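Local coordinates for aspartate carbamoyltransferase (Leishmania major, PDB 7K46), which probably transfers the carbamoyl group of carbamoyl phosphate to L-aspartate, an early step of de novo pyrimidine synthesis, at residues Leu150-His153 and Ala158-Gly161; Ala24-Leu29 and His185-Arg190; Thr143-Asp148 and His177-Leu182. One frame throughout, in Å; residues are numbered along the deposited sequence.

Contact 1: Leu150-His153 and Ala158-Gly161; sequences LTIH and AVDG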
loop_
_atom_site.group_PDB
_atom_site.type_symbol
_atom_site.label_atom_id
_atom_site.label_comp_id
_atom_site.label_asym_id
_atom_site.label_seq_id
_atom_site.Cartn_x
_atom_site.Cartn_y
_atom_site.Cartn_z
ATOM N N LEU A 150 -11.074 16.202 -21.295
ATOM C CA LEU A 150 -10.351 17.293 -20.639
ATOM C C LEU A 150 -9.050 17.618 -21.367
ATOM O O LEU A 150 -8.710 18.796 -21.546
ATOM C CB LEU A 150 -10.059 16.933 -19.183
ATOM C CG LEU A 150 -9.142 17.892 -18.414
ATOM C CD1 LEU A 150 -9.704 19.327 -18.395
ATOM C CD2 LEU A 150 -8.943 17.369 -17.001
ATOM N N THR A 151 -8.308 16.590 -21.780
ATOM C CA THR A 151 -7.042 16.810 -22.473
ATOM C C THR A 151 -7.258 17.608 -23.750
ATOM O O THR A 151 -6.547 18.584 -24.012
ATOM C CB THR A 151 -6.369 15.472 -22.783
ATOM O OG1 THR A 151 -6.126 14.761 -21.557
ATOM C CG2 THR A 151 -5.015 15.705 -23.492
ATOM N N ILE A 152 -8.242 17.211 -24.557
ATOM C CA ILE A 152 -8.521 17.953 -25.784
ATOM C C ILE A 152 -8.863 19.396 -25.450
ATOM O O ILE A 152 -8.290 20.338 -26.011
ATOM C CB ILE A 152 -9.651 17.276 -26.579
ATOM C CG1 ILE A 152 -9.234 15.872 -27.015
ATOM C CG2 ILE A 152 -10.025 18.117 -27.798
ATOM C CD1 ILE A 152 -10.374 15.049 -27.574
ATOM N N HIS A 153 -9.785 19.589 -24.506
ATOM C CA HIS A 153 -10.231 20.943 -24.178
ATOM C C HIS A 153 -9.083 21.803 -23.660
ATOM O O HIS A 153 -8.946 22.975 -24.039
ATOM C CB HIS A 153 -11.347 20.897 -23.140
ATOM C CG HIS A 153 -11.845 22.254 -22.750
ATOM N ND1 HIS A 153 -12.915 22.860 -23.373
ATOM C CD2 HIS A 153 -11.393 23.139 -21.830
ATOM C CE1 HIS A 153 -13.111 24.053 -22.842
ATOM N NE2 HIS A 153 -12.200 24.248 -21.904
ATOM N N ALA A 158 -10.979 23.943 -26.959
ATOM C CA ALA A 158 -12.364 23.540 -27.184
ATOM C C ALA A 158 -12.390 22.129 -27.754
ATOM O O ALA A 158 -11.424 21.686 -28.389
ATOM C CB ALA A 158 -13.086 24.498 -28.144
ATOM N N VAL A 159 -13.504 21.439 -27.528
ATOM C CA VAL A 159 -13.773 20.153 -28.164
ATOM C C VAL A 159 -14.750 20.306 -29.318
ATOM O O VAL A 159 -14.578 19.686 -30.371
ATOM C CB VAL A 159 -14.298 19.131 -27.133
ATOM C CG1 VAL A 159 -14.529 17.788 -27.807
ATOM C CG2 VAL A 159 -13.319 18.971 -25.979
ATOM N N ASP A 160 -15.790 21.114 -29.125
ATOM C CA ASP A 160 -16.622 21.550 -30.237
ATOM C C ASP A 160 -15.748 21.974 -31.408
ATOM O O ASP A 160 -14.761 22.695 -31.232
ATOM C CB ASP A 160 -17.507 22.723 -29.809
ATOM C CG ASP A 160 -18.593 22.318 -28.833
ATOM O OD1 ASP A 160 -19.041 21.147 -28.866
ATOM O OD2 ASP A 160 -19.016 23.193 -28.047
ATOM N N GLY A 161 -16.102 21.499 -32.601
ATOM C CA GLY A 161 -15.468 21.929 -33.826
ATOM C C GLY A 161 -14.314 21.078 -34.324
ATOM O O GLY A 161 -13.826 21.329 -35.433
#
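V159 packs back against the helix that the chain has just left, touching I152 and H153. The tight part is the buried end. The V159 methyl CG2 lies 3.9 Å from I152 CG2, and the two side chains cross at about a right angle. The same V159 CG2 sits 4.0 Å from H153 CB. With CG1 anti to the backbone N (chi1 -178°), V159 has its other methyl, CG2, beside that N and against the helix. I152 CG2 also meets the carbonyl O of A158, at 3.9 Å. F187 touches V159, while I162 and M286 pack on I152.

The other side is looser and partly open to solvent. H153 ND1 is 3.9 Å from A158 CA, and the imidazole meets the loop obliquely. The A158 methyl points away from the helix. A158 N approaches H153 O only to 3.7 Å and makes no hydrogen bond, so this buried N-H is left without a partner in the model. No hydrogen bond joins the two segments, and the hold is van der Waals. This loop joins helix 142-156 to strand 163-167, the middle strand of the five-stranded parallel sheet in the Rossmann-like aspartate-binding half of the transcarbamoylase fold.

Contact 2: Ala24-Leu29 and His185-Arg190; sequences ADIDAL and HNFALR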
loop_
_atom_site.group_PDB
_atom_site.type_symbol
_atom_site.label_atom_id
_atom_site.label_comp_id
_atom_site.label_asym_id
_atom_site.label_seq_id
_atom_site.Cartn_x
_atom_site.Cartn_y
_atom_site.Cartn_z
ATOM N N ALA A 24 -23.505 19.713 -19.653
ATOM C CA ALA A 24 -23.291 20.659 -18.559
ATOM C C ALA A 24 -22.445 20.051 -17.445
ATOM O O ALA A 24 -21.567 20.731 -16.896
ATOM C CB ALA A 24 -24.630 21.153 -18.003
ATOM N N ASP A 25 -22.701 18.781 -17.087
ATOM C CA ASP A 25 -21.867 18.086 -16.099
ATOM C C ASP A 25 -20.413 18.039 -16.552
ATOM O O ASP A 25 -19.486 18.240 -15.757
ATOM C CB ASP A 25 -22.337 16.642 -15.878
ATOM C CG ASP A 25 -23.709 16.518 -15.222
ATOM O OD1 ASP A 25 -24.124 17.390 -14.415
ATOM O OD2 ASP A 25 -24.361 15.482 -15.505
ATOM N N ILE A 26 -20.197 17.706 -17.824
ATOM C CA ILE A 26 -18.840 17.583 -18.348
ATOM C C ILE A 26 -18.139 18.936 -18.336
ATOM O O ILE A 26 -16.980 19.044 -17.906
ATOM C CB ILE A 26 -18.871 16.961 -19.756
ATOM C CG1 ILE A 26 -19.410 15.522 -19.679
ATOM C CG2 ILE A 26 -17.480 16.999 -20.403
ATOM C CD1 ILE A 26 -19.705 14.901 -21.038
ATOM N N ASP A 27 -18.831 19.985 -18.803
ATOM C CA ASP A 27 -18.293 21.345 -18.716
ATOM C C ASP A 27 -17.871 21.667 -17.289
ATOM O O ASP A 27 -16.793 22.224 -17.050
ATOM C CB ASP A 27 -19.331 22.387 -19.164
ATOM C CG ASP A 27 -19.678 22.311 -20.641
ATOM O OD1 ASP A 27 -18.890 21.769 -21.436
ATOM O OD2 ASP A 27 -20.756 22.834 -21.003
ATOM N N ALA A 28 -18.734 21.340 -16.324
ATOM C CA ALA A 28 -18.459 21.688 -14.935
ATOM C C ALA A 28 -17.280 20.890 -14.396
ATOM O O ALA A 28 -16.449 21.427 -13.657
ATOM C CB ALA A 28 -19.705 21.461 -14.081
ATOM N N LEU A 29 -17.190 19.605 -14.758
ATOM C CA LEU A 29 -16.055 18.795 -14.318
ATOM C C LEU A 29 -14.758 19.285 -14.946
ATOM O O LEU A 29 -13.700 19.287 -14.298
ATOM C CB LEU A 29 -16.293 17.321 -14.655
ATOM C CG LEU A 29 -17.296 16.546 -13.801
ATOM C CD1 LEU A 29 -17.636 15.191 -14.422
ATOM C CD2 LEU A 29 -16.748 16.341 -12.379
ATOM N N HIS A 185 -22.368 12.445 -28.894
ATOM C CA HIS A 185 -23.579 12.832 -28.185
ATOM C C HIS A 185 -23.484 14.233 -27.607
ATOM O O HIS A 185 -24.505 14.924 -27.510
ATOM C CB HIS A 185 -23.880 11.847 -27.050
ATOM C CG HIS A 185 -25.230 12.046 -26.435
ATOM N ND1 HIS A 185 -26.401 11.886 -27.146
ATOM C CD2 HIS A 185 -25.597 12.406 -25.182
ATOM C CE1 HIS A 185 -27.431 12.130 -26.355
ATOM N NE2 HIS A 185 -26.971 12.446 -25.157
ATOM N N ASN A 186 -22.284 14.670 -27.216
ATOM C CA ASN A 186 -22.152 15.857 -26.384
ATOM C C ASN A 186 -21.458 17.036 -27.050
ATOM O O ASN A 186 -21.511 18.142 -26.499
ATOM C CB ASN A 186 -21.394 15.516 -25.093
ATOM C CG ASN A 186 -22.202 14.638 -24.160
ATOM O OD1 ASN A 186 -23.215 15.074 -23.608
ATOM N ND2 ASN A 186 -21.750 13.392 -23.967
ATOM N N PHE A 187 -20.823 16.852 -28.204
ATOM C CA PHE A 187 -20.000 17.903 -28.775
ATOM C C PHE A 187 -20.273 18.070 -30.263
ATOM O O PHE A 187 -20.558 17.105 -30.981
ATOM C CB PHE A 187 -18.516 17.623 -28.543
ATOM C CG PHE A 187 -18.129 17.622 -27.091
ATOM C CD1 PHE A 187 -17.739 18.795 -26.464
ATOM C CD2 PHE A 187 -18.168 16.451 -26.350
ATOM C CE1 PHE A 187 -17.390 18.803 -25.116
ATOM C CE2 PHE A 187 -17.813 16.450 -25.006
ATOM C CZ PHE A 187 -17.431 17.632 -24.391
ATOM N N ALA A 188 -20.163 19.318 -30.714
ATOM C CA ALA A 188 -20.379 19.671 -32.118
ATOM C C ALA A 188 -19.104 19.398 -32.921
ATOM O O ALA A 188 -18.424 20.304 -33.413
ATOM C CB ALA A 188 -20.809 21.127 -32.231
ATOM N N LEU A 189 -18.781 18.111 -33.045
ATOM C CA LEU A 189 -17.610 17.706 -33.806
ATOM C C LEU A 189 -17.754 18.113 -35.266
ATOM O O LEU A 189 -18.855 18.146 -35.813
ATOM C CB LEU A 189 -17.419 16.195 -33.729
ATOM C CG LEU A 189 -17.392 15.580 -32.326
ATOM C CD1 LEU A 189 -17.215 14.076 -32.478
ATOM C CD2 LEU A 189 -16.273 16.188 -31.509
ATOM N N ARG A 190 -16.623 18.417 -35.901
ATOM C CA ARG A 190 -16.638 18.582 -37.350
ATOM C C ARG A 190 -16.546 17.232 -38.051
ATOM O O ARG A 190 -17.331 16.941 -38.960
ATOM C CB ARG A 190 -15.497 19.499 -37.799
ATOM C CG ARG A 190 -15.368 19.604 -39.323
ATOM C CD ARG A 190 -14.504 20.782 -39.755
ATOM N NE ARG A 190 -13.124 20.660 -39.295
ATOM C CZ ARG A 190 -12.195 19.927 -39.897
ATOM N NH1 ARG A 190 -12.481 19.190 -40.955
ATOM N NH2 ARG A 190 -10.952 19.928 -39.419
#
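The backbones of I26 and N186 stay well apart, 8.9 Å between their CA atoms, where helix 23-41 passes the C-terminal end of helix 174-186. Side chains bridge the gap, and I26 reaches both partners. With CG1 beside the backbone N (chi1 -64°) and CG2 anti to that N, the long arm reaches N186 and the branch methyl reaches F187. The terminal methyl CD1 rests on the amide of N186, 3.9 Å from ND2 and 4.0 Å from CG, and the two side chains cross at about a right angle. This touch is packing only. The polar end of N186 is used within its own helix, where ND2 bonds to the carbonyl O of L182.

The branch methyl CG2 of I26 lies 4.0 Å from F187 CZ, near the ring plane, so I26 meets the ring at its edge and not over its face. F187 is the first residue to leave helical geometry. Its ring also touches I149 of helix 142-156 and V159 beyond it. A188 then centres an inverse gamma turn, with a weak bond of 2.9 Å from L189 N to F187 O. R23 adds a polar tie between the two segments: it bonds to the carbonyl O of N186 and forms a salt bridge with D27. The contact joins an N-terminal helix to the end of the helix between parallel strands 163-167 and 191-195. This is consistent with an interdomain contact of the two-domain transcarbamoylase fold.

Contact 3: Thr143-Asp148 and His177-Leu182; sequences TQALLD and HSLLKL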
loop_
_atom_site.group_PDB
_atom_site.type_symbol
_atom_site.label_atom_id
_atom_site.label_comp_id
_atom_site.label_asym_id
_atom_site.label_seq_id
_atom_site.Cartn_x
_atom_site.Cartn_y
_atom_site.Cartn_z
ATOM N N THR A 143 -13.618 7.459 -16.348
ATOM C CA THR A 143 -12.608 8.482 -16.091
ATOM C C THR A 143 -11.590 8.577 -17.226
ATOM O O THR A 143 -11.034 9.656 -17.442
ATOM C CB THR A 143 -11.910 8.262 -14.739
ATOM O OG1 THR A 143 -11.196 7.023 -14.731
ATOM C CG2 THR A 143 -12.920 8.271 -13.600
ATOM N N GLN A 144 -11.365 7.499 -17.988
ATOM C CA GLN A 144 -10.552 7.628 -19.203
ATOM C C GLN A 144 -11.256 8.502 -20.242
ATOM O O GLN A 144 -10.647 9.408 -20.820
ATOM C CB GLN A 144 -10.231 6.252 -19.797
ATOM C CG GLN A 144 -9.288 6.333 -21.011
ATOM C CD GLN A 144 -7.850 6.611 -20.589
ATOM O OE1 GLN A 144 -7.306 5.894 -19.758
ATOM N NE2 GLN A 144 -7.239 7.661 -21.147
ATOM N N ALA A 145 -12.538 8.233 -20.511
ATOM C CA ALA A 145 -13.282 9.084 -21.442
ATOM C C ALA A 145 -13.234 10.548 -21.013
ATOM O O ALA A 145 -12.978 11.441 -21.827
ATOM C CB ALA A 145 -14.737 8.614 -21.542
ATOM N N LEU A 146 -13.483 10.810 -19.728
ATOM C CA LEU A 146 -13.549 12.186 -19.251
ATOM C C LEU A 146 -12.175 12.851 -19.260
ATOM O O LEU A 146 -12.058 14.034 -19.601
ATOM C CB LEU A 146 -14.156 12.218 -17.850
ATOM C CG LEU A 146 -15.659 11.933 -17.888
ATOM C CD1 LEU A 146 -16.153 11.674 -16.474
ATOM C CD2 LEU A 146 -16.403 13.097 -18.510
ATOM N N LEU A 147 -11.123 12.120 -18.892
ATOM C CA LEU A 147 -9.791 12.714 -18.984
ATOM C C LEU A 147 -9.377 12.954 -20.435
ATOM O O LEU A 147 -8.644 13.912 -20.712
ATOM C CB LEU A 147 -8.750 11.842 -18.260
ATOM C CG LEU A 147 -8.103 10.623 -18.923
ATOM C CD1 LEU A 147 -6.876 11.019 -19.755
ATOM C CD2 LEU A 147 -7.691 9.612 -17.839
ATOM N N ASP A 148 -9.808 12.093 -21.367
ATOM C CA ASP A 148 -9.519 12.344 -22.777
ATOM C C ASP A 148 -10.175 13.640 -23.235
ATOM O O ASP A 148 -9.562 14.444 -23.952
ATOM C CB ASP A 148 -10.003 11.174 -23.646
ATOM C CG ASP A 148 -9.196 9.886 -23.436
ATOM O OD1 ASP A 148 -8.105 9.921 -22.817
ATOM O OD2 ASP A 148 -9.675 8.825 -23.898
ATOM N N HIS A 177 -15.120 2.657 -28.630
ATOM C CA HIS A 177 -16.544 2.747 -28.960
ATOM C C HIS A 177 -17.247 3.734 -28.042
ATOM O O HIS A 177 -18.016 4.589 -28.494
ATOM C CB HIS A 177 -17.245 1.394 -28.828
ATOM C CG HIS A 177 -16.664 0.297 -29.659
ATOM N ND1 HIS A 177 -17.130 -0.999 -29.587
ATOM C CD2 HIS A 177 -15.659 0.288 -30.569
ATOM C CE1 HIS A 177 -16.439 -1.760 -30.420
ATOM N NE2 HIS A 177 -15.534 -1.005 -31.020
ATOM N N SER A 178 -17.004 3.602 -26.733
ATOM C CA SER A 178 -17.627 4.481 -25.749
ATOM C C SER A 178 -17.177 5.926 -25.931
ATOM O O SER A 178 -17.983 6.859 -25.801
ATOM C CB SER A 178 -17.293 3.986 -24.339
ATOM O OG SER A 178 -17.901 4.793 -23.346
ATOM N N LEU A 179 -15.889 6.132 -26.221
ATOM C CA LEU A 179 -15.395 7.488 -26.436
ATOM C C LEU A 179 -16.089 8.141 -27.625
ATOM O O LEU A 179 -16.512 9.301 -27.548
ATOM C CB LEU A 179 -13.874 7.480 -26.634
ATOM C CG LEU A 179 -13.249 8.869 -26.867
ATOM C CD1 LEU A 179 -13.417 9.775 -25.645
ATOM C CD2 LEU A 179 -11.793 8.768 -27.278
ATOM N N LEU A 180 -16.237 7.404 -28.725
ATOM C CA LEU A 180 -16.938 7.948 -29.886
ATOM C C LEU A 180 -18.386 8.296 -29.543
ATOM O O LEU A 180 -18.877 9.378 -29.891
ATOM C CB LEU A 180 -16.877 6.953 -31.043
ATOM C CG LEU A 180 -17.709 7.341 -32.263
ATOM C CD1 LEU A 180 -17.230 8.681 -32.811
ATOM C CD2 LEU A 180 -17.648 6.250 -33.338
ATOM N N LYS A 181 -19.089 7.386 -28.862
ATOM C CA LYS A 181 -20.478 7.666 -28.493
ATOM C C LYS A 181 -20.570 8.929 -27.647
ATOM O O LYS A 181 -21.437 9.781 -27.874
ATOM C CB LYS A 181 -21.081 6.490 -27.730
ATOM C CG LYS A 181 -21.278 5.215 -28.530
ATOM C CD LYS A 181 -21.768 4.132 -27.580
ATOM C CE LYS A 181 -21.830 2.782 -28.238
ATOM N NZ LYS A 181 -22.361 1.777 -27.274
ATOM N N LEU A 182 -19.666 9.071 -26.675
ATOM C CA LEU A 182 -19.697 10.228 -25.788
ATOM C C LEU A 182 -19.420 11.518 -26.551
ATOM O O LEU A 182 -20.095 12.533 -26.336
ATOM C CB LEU A 182 -18.677 10.037 -24.666
ATOM C CG LEU A 182 -18.744 11.059 -23.539
ATOM C CD1 LEU A 182 -20.027 10.844 -22.762
ATOM C CD2 LEU A 182 -17.534 10.929 -22.632
#
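L179 extends its side chain toward A145 and D148 with CG anti to the backbone N (chi1 -180°), and L182, one turn on, has the same first torsion. Both leucines thus point their methyls at helix 142-156. The motif is a helix-helix packing, probably between the two halves of the transcarbamoylase fold. As in other transcarbamoylases, helix 142-156 probably links the two halves. Helix 174-186 follows strand 163-167. The axes of segments 143-148 and 177-182 approach to 9.9 Å, with a crossing angle of -52°.

A145 is the close point, with its CA 5.7 Å from that of L179. Its small side chain lets the helix backbone come near the leucines. The methyl CB meets L182 CD2 at 3.8 Å. L179 CD1 lies further off, 4.5 Å from A145 CB, and reaches the A145 carbonyl O and the CB of D148. The other branch of L179, CD2, lies 4.0 Å from D148 OD2, so a leucine methyl packs beside one oxygen of a buried carboxylate.

No hydrogen bond crosses between the helices. The carboxylate of D148 has its polar partners outside helix 174-186. Its OD2 bonds to the hydroxyl of Y239. Its OD1 takes N-H groups from Q310 and from Q144, one turn earlier on its own helix. These bonds tie down both oxygens and limit rotation of the group. The Q144 NE2 to D148 OD1 bond is 2.9 Å long, with an N-H...O angle of 154°, and comes to the oxygen from the syn side, tilted out of the carboxylate plane.

Overall arrangement
Contact 3 lies deepest, its centre about 5 Å from the centre of the chain; the centres of contacts 1 and 2 are about 13 and 14 Å from it. The touching residues of contact 2 are buried, while contact 1 is partly open. Contacts 1 and 3 share helix 142-156, and contacts 2 and 3 share helix 174-186. None has a hydrogen bond between its segments. Contact 1 is a methyl pair beside a loop, contact 2 sets a methyl on an amide and another at a ring edge, and contact 3 packs leucines on an alanine and a carboxylate held by outside partners. Polar ties run between contacts 1 and 2, including G161 N to A188 O at 2.7 Å.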